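Local coordinates for protein type-iv like pilin ttha1219 (Thermus thermophilus, PDB 5G24) that is a type IV pilin-like protein, probably of the outer membrane, whose exact role is not established and may lie in or beside the pilus, at residues Val173-Leu178 against Leu226-Thr231; Tyr179-Val184 against Arg220-Lys225. All coordinates share one frame; numbering follows the deposited sequence.

In the fold
Strands 173-184 and 221-230 pair antiparallel along their length, and their side chains change character from one half to the other. Interaction 1 (173-178 with 226-231) and interaction 2 (179-184 with 220-225) are consecutive halves of this pairing, their centres about 20 Å apart, with interaction 2 nested inside the loop that interaction 1 closes. The two halves touch where Trp227 CH2 packs 3.7 Å from Leu180 CD1. Strand 221-230 is the outermost of its four-stranded sheet within the chain, and helix 35-61 covers one face along both halves. Interaction 1 is mainly apolar, whereas interaction 2 adds charged and hydroxyl groups on the face turned from the helix.

Interaction 1: residues Val173-Leu178 against Leu226-Thr231; sequences VSALAL and LWIVQT
Leu226 lays CD1 3.5 Å from Leu178 O, midway along an antiparallel beta pairing in the pilin's four-stranded sheet. Trp227 follows in a hydrogen-bonded pair with Leu178: their two backbone bonds are short and fairly straight, and the indole spreads across the neighbouring strand. Its CG stands between the backbone N and the carbonyl carbon (chi1 75°), which swings the ring over Leu178, and Leu178 CB sits 3.5 Å from the centroid of the six-membered ring in a CH-pi contact over the face. The same tryptophan and Leu178 also meet Ala53, Leu56 and Leu60 of helix 35-61, so this face is the one packed against the helix. Ile228 turns to the other face, where CD1 reaches Ala177 CB at 3.5 Å and Trp155 touches both residues. Val229 returns to the helix-facing layer as the hydrogen-bonded partner of Leu176; its CG1 touches Leu176 CB and presses closely on Leu178 CD1. Gln230, across from Ala175, is the last residue of the strand. Thr231 then leaves the strand yet still binds the partner strand twice. Its N donates a nearly straight bond to Ser174 O at 2.8 Å. Its OG1 donates a hydrogen bond to Val173 O, also at 2.8 Å, from well above the plane of the Val173 carbonyl.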
ATOM      1  N   VAL A 173     -18.834   2.983 -15.137  1.00 42.14           N
ATOM      2  CA  VAL A 173     -18.116   1.963 -14.445  1.00 39.28           C
ATOM      3  C   VAL A 173     -18.223   2.087 -12.937  1.00 38.47           C
ATOM      4  O   VAL A 173     -17.786   3.035 -12.393  1.00 42.13           O
ATOM      5  CB  VAL A 173     -16.642   1.972 -14.843  1.00 37.56           C
ATOM      6  CG1 VAL A 173     -15.890   0.858 -14.132  1.00 35.04           C
ATOM      7  CG2 VAL A 173     -16.555   1.796 -16.361  1.00 38.41           C
ATOM      8  N   SER A 174     -18.803   1.119 -12.275  1.00 36.63           N
ATOM      9  CA  SER A 174     -18.990   1.130 -10.817  1.00 35.82           C
ATOM     10  C   SER A 174     -17.811   0.690 -10.067  1.00 33.67           C
ATOM     11  O   SER A 174     -17.573   1.139  -8.999  1.00 34.20           O
ATOM     12  CB  SER A 174     -20.086   0.166 -10.423  1.00 36.00           C
ATOM     13  OG  SER A 174     -21.289   0.689 -10.821  1.00 38.17           O
ATOM     14  N   ALA A 175     -17.101  -0.283 -10.609  1.00 33.63           N
ATOM     15  CA  ALA A 175     -15.992  -0.938  -9.953  1.00 32.05           C
ATOM     16  C   ALA A 175     -15.070  -1.649 -10.937  1.00 31.69           C
ATOM     17  O   ALA A 175     -15.443  -1.903 -12.096  1.00 31.40           O
ATOM     18  CB  ALA A 175     -16.518  -1.957  -8.917  1.00 32.00           C
ATOM     19  N   LEU A 176     -13.873  -1.963 -10.427  1.00 30.98           N
ATOM     20  CA  LEU A 176     -12.927  -2.822 -11.041  1.00 31.07           C
ATOM     21  C   LEU A 176     -12.668  -4.080 -10.203  1.00 29.43           C
ATOM     22  O   LEU A 176     -12.742  -4.031  -8.971  1.00 30.16           O
ATOM     23  CB  LEU A 176     -11.584  -2.170 -11.277  1.00 31.92           C
ATOM     24  CG  LEU A 176     -11.621  -0.893 -12.083  1.00 35.08           C
ATOM     25  CD1 LEU A 176     -10.168  -0.392 -12.204  1.00 35.89           C
ATOM     26  CD2 LEU A 176     -12.265  -1.064 -13.452  1.00 36.29           C
ATOM     27  N   ALA A 177     -12.390  -5.177 -10.895  1.00 26.32           N
ATOM     28  CA  ALA A 177     -11.917  -6.424 -10.272  1.00 25.52           C
ATOM     29  C   ALA A 177     -10.469  -6.630 -10.687  1.00 25.26           C
ATOM     30  O   ALA A 177     -10.153  -6.494 -11.895  1.00 25.82           O
ATOM     31  CB  ALA A 177     -12.759  -7.618 -10.703  1.00 24.39           C
ATOM     32  N   LEU A 178      -9.597  -6.908  -9.727  1.00 24.47           N
ATOM     33  CA  LEU A 178      -8.203  -7.146 -10.054  1.00 24.76           C
ATOM     34  C   LEU A 178      -7.746  -8.489  -9.579  1.00 24.29           C
ATOM     35  O   LEU A 178      -8.189  -8.978  -8.559  1.00 25.49           O
ATOM     36  CB  LEU A 178      -7.339  -6.055  -9.456  1.00 26.51           C
ATOM     37  CG  LEU A 178      -7.743  -4.691 -10.064  1.00 28.30           C
ATOM     38  CD1 LEU A 178      -8.429  -3.860  -8.987  1.00 31.05           C
ATOM     39  CD2 LEU A 178      -6.575  -3.925 -10.487  1.00 31.05           C
ATOM     40  N   LEU A 226      -7.813 -12.096  -5.766  1.00 21.31           N
ATOM     41  CA  LEU A 226      -8.794 -11.330  -6.469  1.00 22.79           C
ATOM     42  C   LEU A 226      -9.301 -10.228  -5.472  1.00 23.88           C
ATOM     43  O   LEU A 226      -9.759 -10.530  -4.399  1.00 25.41           O
ATOM     44  CB  LEU A 226      -9.972 -12.251  -6.834  1.00 23.37           C
ATOM     45  CG  LEU A 226     -11.167 -11.685  -7.574  1.00 24.57           C
ATOM     46  CD1 LEU A 226     -10.806 -11.249  -8.977  1.00 25.05           C
ATOM     47  CD2 LEU A 226     -12.233 -12.769  -7.661  1.00 25.13           C
ATOM     48  N   TRP A 227      -9.390  -9.003  -5.897  1.00 24.78           N
ATOM     49  CA  TRP A 227     -10.041  -7.960  -5.066  1.00 26.46           C
ATOM     50  C   TRP A 227     -10.734  -6.920  -5.929  1.00 26.85           C
ATOM     51  O   TRP A 227     -10.496  -6.798  -7.133  1.00 25.38           O
ATOM     52  CB  TRP A 227      -9.018  -7.350  -4.101  1.00 25.96           C
ATOM     53  CG  TRP A 227      -7.995  -6.364  -4.775  1.00 26.60           C
ATOM     54  CD1 TRP A 227      -7.938  -4.988  -4.608  1.00 27.25           C
ATOM     55  CD2 TRP A 227      -6.877  -6.701  -5.625  1.00 26.10           C
ATOM     56  NE1 TRP A 227      -6.909  -4.466  -5.367  1.00 27.08           N
ATOM     57  CE2 TRP A 227      -6.209  -5.482  -5.944  1.00 26.02           C
ATOM     58  CE3 TRP A 227      -6.341  -7.909  -6.092  1.00 24.85           C
ATOM     59  CZ2 TRP A 227      -5.119  -5.437  -6.789  1.00 27.74           C
ATOM     60  CZ3 TRP A 227      -5.231  -7.876  -6.907  1.00 25.37           C
ATOM     61  CH2 TRP A 227      -4.602  -6.627  -7.250  1.00 26.07           C
ATOM     62  N   ILE A 228     -11.661  -6.224  -5.285  1.00 30.36           N
ATOM     63  CA  ILE A 228     -12.572  -5.308  -6.004  1.00 31.86           C
ATOM     64  C   ILE A 228     -12.331  -3.899  -5.529  1.00 31.45           C
ATOM     65  O   ILE A 228     -12.224  -3.710  -4.414  1.00 30.94           O
ATOM     66  CB  ILE A 228     -14.058  -5.638  -5.763  1.00 34.36           C
ATOM     67  CG1 ILE A 228     -14.394  -7.131  -6.061  1.00 33.95           C
ATOM     68  CG2 ILE A 228     -14.998  -4.723  -6.539  1.00 35.13           C
ATOM     69  CD1 ILE A 228     -14.071  -7.647  -7.427  1.00 33.74           C
ATOM     70  N   VAL A 229     -12.265  -2.934  -6.435  1.00 34.54           N
ATOM     71  CA  VAL A 229     -12.143  -1.541  -6.115  1.00 35.48           C
ATOM     72  C   VAL A 229     -13.312  -0.824  -6.710  1.00 38.21           C
ATOM     73  O   VAL A 229     -13.527  -0.812  -7.930  1.00 38.00           O
ATOM     74  CB  VAL A 229     -10.786  -0.957  -6.519  1.00 36.61           C
ATOM     75  CG1 VAL A 229     -10.411  -1.250  -7.913  1.00 38.26           C
ATOM     76  CG2 VAL A 229     -10.751   0.580  -6.325  1.00 39.26           C
ATOM     77  N   GLN A 230     -14.057  -0.165  -5.836  1.00 40.82           N
ATOM     78  CA  GLN A 230     -15.121   0.724  -6.242  1.00 44.76           C
ATOM     79  C   GLN A 230     -14.517   1.899  -7.000  1.00 41.80           C
ATOM     80  O   GLN A 230     -13.446   2.384  -6.634  1.00 41.17           O
ATOM     81  CB  GLN A 230     -15.962   1.210  -5.024  1.00 49.72           C
ATOM     82  CG  GLN A 230     -16.861   0.150  -4.401  1.00 57.18           C
ATOM     83  CD  GLN A 230     -17.993  -0.364  -5.326  1.00 66.35           C
ATOM     84  OE1 GLN A 230     -18.309   0.241  -6.355  1.00 75.00           O
ATOM     85  NE2 GLN A 230     -18.636  -1.475  -4.925  1.00 71.42           N
ATOM     86  N   THR A 231     -15.208   2.315  -8.067  1.00 38.88           N
ATOM     87  CA  THR A 231     -14.790   3.440  -8.895  1.00 38.87           C
ATOM     88  C   THR A 231     -15.897   4.591  -8.947  1.00 39.90           C
ATOM     89  O   THR A 231     -16.326   4.959 -10.001  1.00 41.73           O
ATOM     90  CB  THR A 231     -14.382   2.985 -10.294  1.00 37.80           C
ATOM     91  OG1 THR A 231     -15.476   2.336 -10.967  1.00 37.69           O
ATOM     92  CG2 THR A 231     -13.253   2.047 -10.224  1.00 36.07           C
TER

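Interaction 2: residues Tyr179-Val184 against Arg220-Lys225; sequences YLLASV and RLRAEK
This contact is an antiparallel beta pairing between Tyr179-Val184 and Arg220-Lys225, buried where strand 221-230 enters the four-stranded sheet. Leu180 with Lys225, Ala182 with Ala223 and Val184 with Leu221 are hydrogen-bonded pairs, each closed by two backbone bonds. Leu180, Ala223 and Lys225 touch helix 35-61 on their face, and Val184 packs on Arg44 of the second subunit. The opposite face, with Leu181, Ser183, Arg222 and Glu224, is largely polar. Near one end Tyr179, its CG anti to the backbone N (chi1 171°), stretches across the pairing and its OH donates to Glu224 OE1 at 2.6 Å, on the anti side of a carboxylate turned 68° from the ring. Gly196 and Thr198 also bind this carboxylate. At the other end Arg220, bent at chi3, curls round the side chain of Ser183: NE donates to Ser183 OG at 2.7 Å, in the guanidinium plane, and NH2 reaches Ser183 O at 2.9 Å from well above the carbonyl plane. With an alanine in place of Arg220, Ser183 O would probably lose this side-chain donor, and Ser183 OG would be left with less to fix its rotation. Arg222 passes a guanidinium face over Ser183 CB and forms salt bridges with Asp218 and Glu143. Ser183 OG accepts from Arg220 NE and also bonds Glu143, so cation and carboxylate together probably polarise the hydroxyl.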
ATOM      1  N   TYR A 179      -6.948  -9.171 -10.380  1.00 24.07           N
ATOM      2  CA  TYR A 179      -6.372 -10.465 -10.020  1.00 21.36           C
ATOM      3  C   TYR A 179      -4.866 -10.453 -10.206  1.00 20.87           C
ATOM      4  O   TYR A 179      -4.348  -9.961 -11.242  1.00 20.01           O
ATOM      5  CB  TYR A 179      -6.977 -11.552 -10.856  1.00 22.34           C
ATOM      6  CG  TYR A 179      -6.326 -12.903 -10.740  1.00 20.84           C
ATOM      7  CD1 TYR A 179      -6.626 -13.715  -9.730  1.00 20.36           C
ATOM      8  CD2 TYR A 179      -5.348 -13.287 -11.604  1.00 22.01           C
ATOM      9  CE1 TYR A 179      -6.047 -14.941  -9.558  1.00 19.81           C
ATOM     10  CE2 TYR A 179      -4.705 -14.549 -11.482  1.00 22.24           C
ATOM     11  CZ  TYR A 179      -5.096 -15.381 -10.452  1.00 21.83           C
ATOM     12  OH  TYR A 179      -4.490 -16.583 -10.298  1.00 21.36           O
ATOM     13  N   LEU A 180      -4.187 -10.972  -9.209  1.00 20.09           N
ATOM     14  CA  LEU A 180      -2.738 -11.201  -9.211  1.00 21.92           C
ATOM     15  C   LEU A 180      -2.362 -12.667  -8.863  1.00 21.31           C
ATOM     16  O   LEU A 180      -2.975 -13.266  -7.936  1.00 23.62           O
ATOM     17  CB  LEU A 180      -2.010 -10.306  -8.185  1.00 23.42           C
ATOM     18  CG  LEU A 180      -1.791  -8.899  -8.635  1.00 26.18           C
ATOM     19  CD1 LEU A 180      -1.189  -8.087  -7.484  1.00 27.29           C
ATOM     20  CD2 LEU A 180      -0.902  -8.874  -9.884  1.00 27.04           C
ATOM     21  N   LEU A 181      -1.358 -13.186  -9.554  1.00 19.44           N
ATOM     22  CA  LEU A 181      -0.762 -14.518  -9.253  1.00 19.11           C
ATOM     23  C   LEU A 181       0.705 -14.309  -9.117  1.00 18.92           C
ATOM     24  O   LEU A 181       1.326 -13.677  -9.944  1.00 19.63           O
ATOM     25  CB  LEU A 181      -1.038 -15.492 -10.380  1.00 18.52           C
ATOM     26  CG  LEU A 181      -0.390 -16.869 -10.265  1.00 19.62           C
ATOM     27  CD1 LEU A 181      -0.965 -17.740  -9.146  1.00 19.01           C
ATOM     28  CD2 LEU A 181      -0.456 -17.554 -11.619  1.00 19.66           C
ATOM     29  N   ALA A 182       1.285 -14.894  -8.100  1.00 19.24           N
ATOM     30  CA  ALA A 182       2.755 -14.802  -7.906  1.00 19.32           C
ATOM     31  C   ALA A 182       3.336 -16.039  -7.275  1.00 19.08           C
ATOM     32  O   ALA A 182       2.653 -16.847  -6.679  1.00 18.78           O
ATOM     33  CB  ALA A 182       3.080 -13.604  -7.006  1.00 20.93           C
ATOM     34  N   SER A 183       4.633 -16.153  -7.394  1.00 20.20           N
ATOM     35  CA  SER A 183       5.329 -17.332  -6.948  1.00 20.94           C
ATOM     36  C   SER A 183       6.624 -16.982  -6.237  1.00 21.18           C
ATOM     37  O   SER A 183       7.286 -16.031  -6.606  1.00 20.72           O
ATOM     38  CB  SER A 183       5.592 -18.332  -8.130  1.00 21.24           C
ATOM     39  OG  SER A 183       6.574 -17.844  -9.054  1.00 21.43           O
ATOM     40  N   VAL A 184       7.000 -17.856  -5.300  1.00 21.72           N
ATOM     41  CA  VAL A 184       8.308 -17.840  -4.701  1.00 23.84           C
ATOM     42  C   VAL A 184       8.949 -19.201  -4.641  1.00 25.02           C
ATOM     43  O   VAL A 184       8.269 -20.193  -4.609  1.00 23.30           O
ATOM     44  CB  VAL A 184       8.268 -17.239  -3.220  1.00 24.48           C
ATOM     45  CG1 VAL A 184       7.787 -15.811  -3.288  1.00 24.21           C
ATOM     46  CG2 VAL A 184       7.350 -18.003  -2.309  1.00 24.39           C
ATOM     47  N   ARG A 220       7.841 -24.171  -7.345  1.00 22.64           N
ATOM     48  CA  ARG A 220       7.622 -22.886  -6.735  1.00 22.66           C
ATOM     49  C   ARG A 220       6.293 -22.841  -6.002  1.00 22.98           C
ATOM     50  O   ARG A 220       5.305 -23.427  -6.444  1.00 22.21           O
ATOM     51  CB  ARG A 220       7.669 -21.744  -7.745  1.00 22.33           C
ATOM     52  CG  ARG A 220       9.067 -21.569  -8.299  1.00 24.19           C
ATOM     53  CD  ARG A 220       9.101 -20.458  -9.306  1.00 24.78           C
ATOM     54  NE  ARG A 220       8.909 -19.128  -8.718  1.00 25.24           N
ATOM     55  CZ  ARG A 220       9.885 -18.360  -8.301  1.00 26.68           C
ATOM     56  NH1 ARG A 220      11.135 -18.746  -8.385  1.00 27.32           N
ATOM     57  NH2 ARG A 220       9.611 -17.154  -7.828  1.00 28.33           N
ATOM     58  N   LEU A 221       6.259 -22.085  -4.899  1.00 23.70           N
ATOM     59  CA  LEU A 221       5.003 -21.901  -4.166  1.00 23.96           C
ATOM     60  C   LEU A 221       4.297 -20.699  -4.761  1.00 22.41           C
ATOM     61  O   LEU A 221       4.917 -19.658  -4.853  1.00 23.40           O
ATOM     62  CB  LEU A 221       5.282 -21.720  -2.697  1.00 25.92           C
ATOM     63  CG  LEU A 221       3.978 -21.595  -1.867  1.00 28.65           C
ATOM     64  CD1 LEU A 221       3.925 -22.527  -0.677  1.00 30.60           C
ATOM     65  CD2 LEU A 221       3.798 -20.160  -1.366  1.00 28.82           C
ATOM     66  N   ARG A 222       2.975 -20.805  -4.971  1.00 20.96           N
ATOM     67  CA  ARG A 222       2.111 -19.810  -5.531  1.00 20.08           C
ATOM     68  C   ARG A 222       0.998 -19.340  -4.639  1.00 21.13           C
ATOM     69  O   ARG A 222       0.438 -20.087  -3.829  1.00 21.27           O
ATOM     70  CB  ARG A 222       1.464 -20.320  -6.850  1.00 21.26           C
ATOM     71  CG  ARG A 222       2.449 -20.298  -8.037  1.00 21.23           C
ATOM     72  CD  ARG A 222       2.018 -20.922  -9.338  1.00 21.94           C
ATOM     73  NE  ARG A 222       3.138 -20.716 -10.290  1.00 22.99           N
ATOM     74  CZ  ARG A 222       4.238 -21.426 -10.365  1.00 24.05           C
ATOM     75  NH1 ARG A 222       4.425 -22.527  -9.658  1.00 25.63           N
ATOM     76  NH2 ARG A 222       5.215 -21.007 -11.143  1.00 26.52           N
ATOM     77  N   ALA A 223       0.640 -18.063  -4.788  1.00 20.40           N
ATOM     78  CA  ALA A 223      -0.477 -17.567  -4.155  1.00 20.74           C
ATOM     79  C   ALA A 223      -1.152 -16.527  -5.077  1.00 20.11           C
ATOM     80  O   ALA A 223      -0.554 -16.011  -5.957  1.00 20.35           O
ATOM     81  CB  ALA A 223      -0.104 -16.982  -2.780  1.00 22.30           C
ATOM     82  N   GLU A 224      -2.406 -16.215  -4.803  1.00 19.47           N
ATOM     83  CA  GLU A 224      -3.143 -15.326  -5.654  1.00 19.51           C
ATOM     84  C   GLU A 224      -4.129 -14.446  -4.839  1.00 19.71           C
ATOM     85  O   GLU A 224      -4.527 -14.780  -3.749  1.00 21.01           O
ATOM     86  CB  GLU A 224      -3.905 -16.137  -6.738  1.00 19.23           C
ATOM     87  CG  GLU A 224      -5.029 -16.986  -6.136  1.00 20.17           C
ATOM     88  CD  GLU A 224      -5.647 -18.032  -7.079  1.00 20.94           C
ATOM     89  OE1 GLU A 224      -5.303 -18.084  -8.308  1.00 19.97           O
ATOM     90  OE2 GLU A 224      -6.498 -18.780  -6.550  1.00 22.23           O
ATOM     91  N   LYS A 225      -4.611 -13.412  -5.465  1.00 20.46           N
ATOM     92  CA  LYS A 225      -5.637 -12.565  -4.870  1.00 21.20           C
ATOM     93  C   LYS A 225      -6.528 -11.966  -5.964  1.00 21.57           C
ATOM     94  O   LYS A 225      -6.025 -11.415  -6.971  1.00 20.61           O
ATOM     95  CB  LYS A 225      -4.920 -11.456  -4.140  1.00 23.62           C
ATOM     96  CG  LYS A 225      -5.859 -10.711  -3.151  1.00 25.49           C
ATOM     97  CD  LYS A 225      -5.068  -9.663  -2.411  1.00 26.74           C
ATOM     98  CE  LYS A 225      -5.981  -8.801  -1.540  1.00 28.91           C
ATOM     99  NZ  LYS A 225      -6.558  -9.645  -0.493  1.00 30.18           N
TER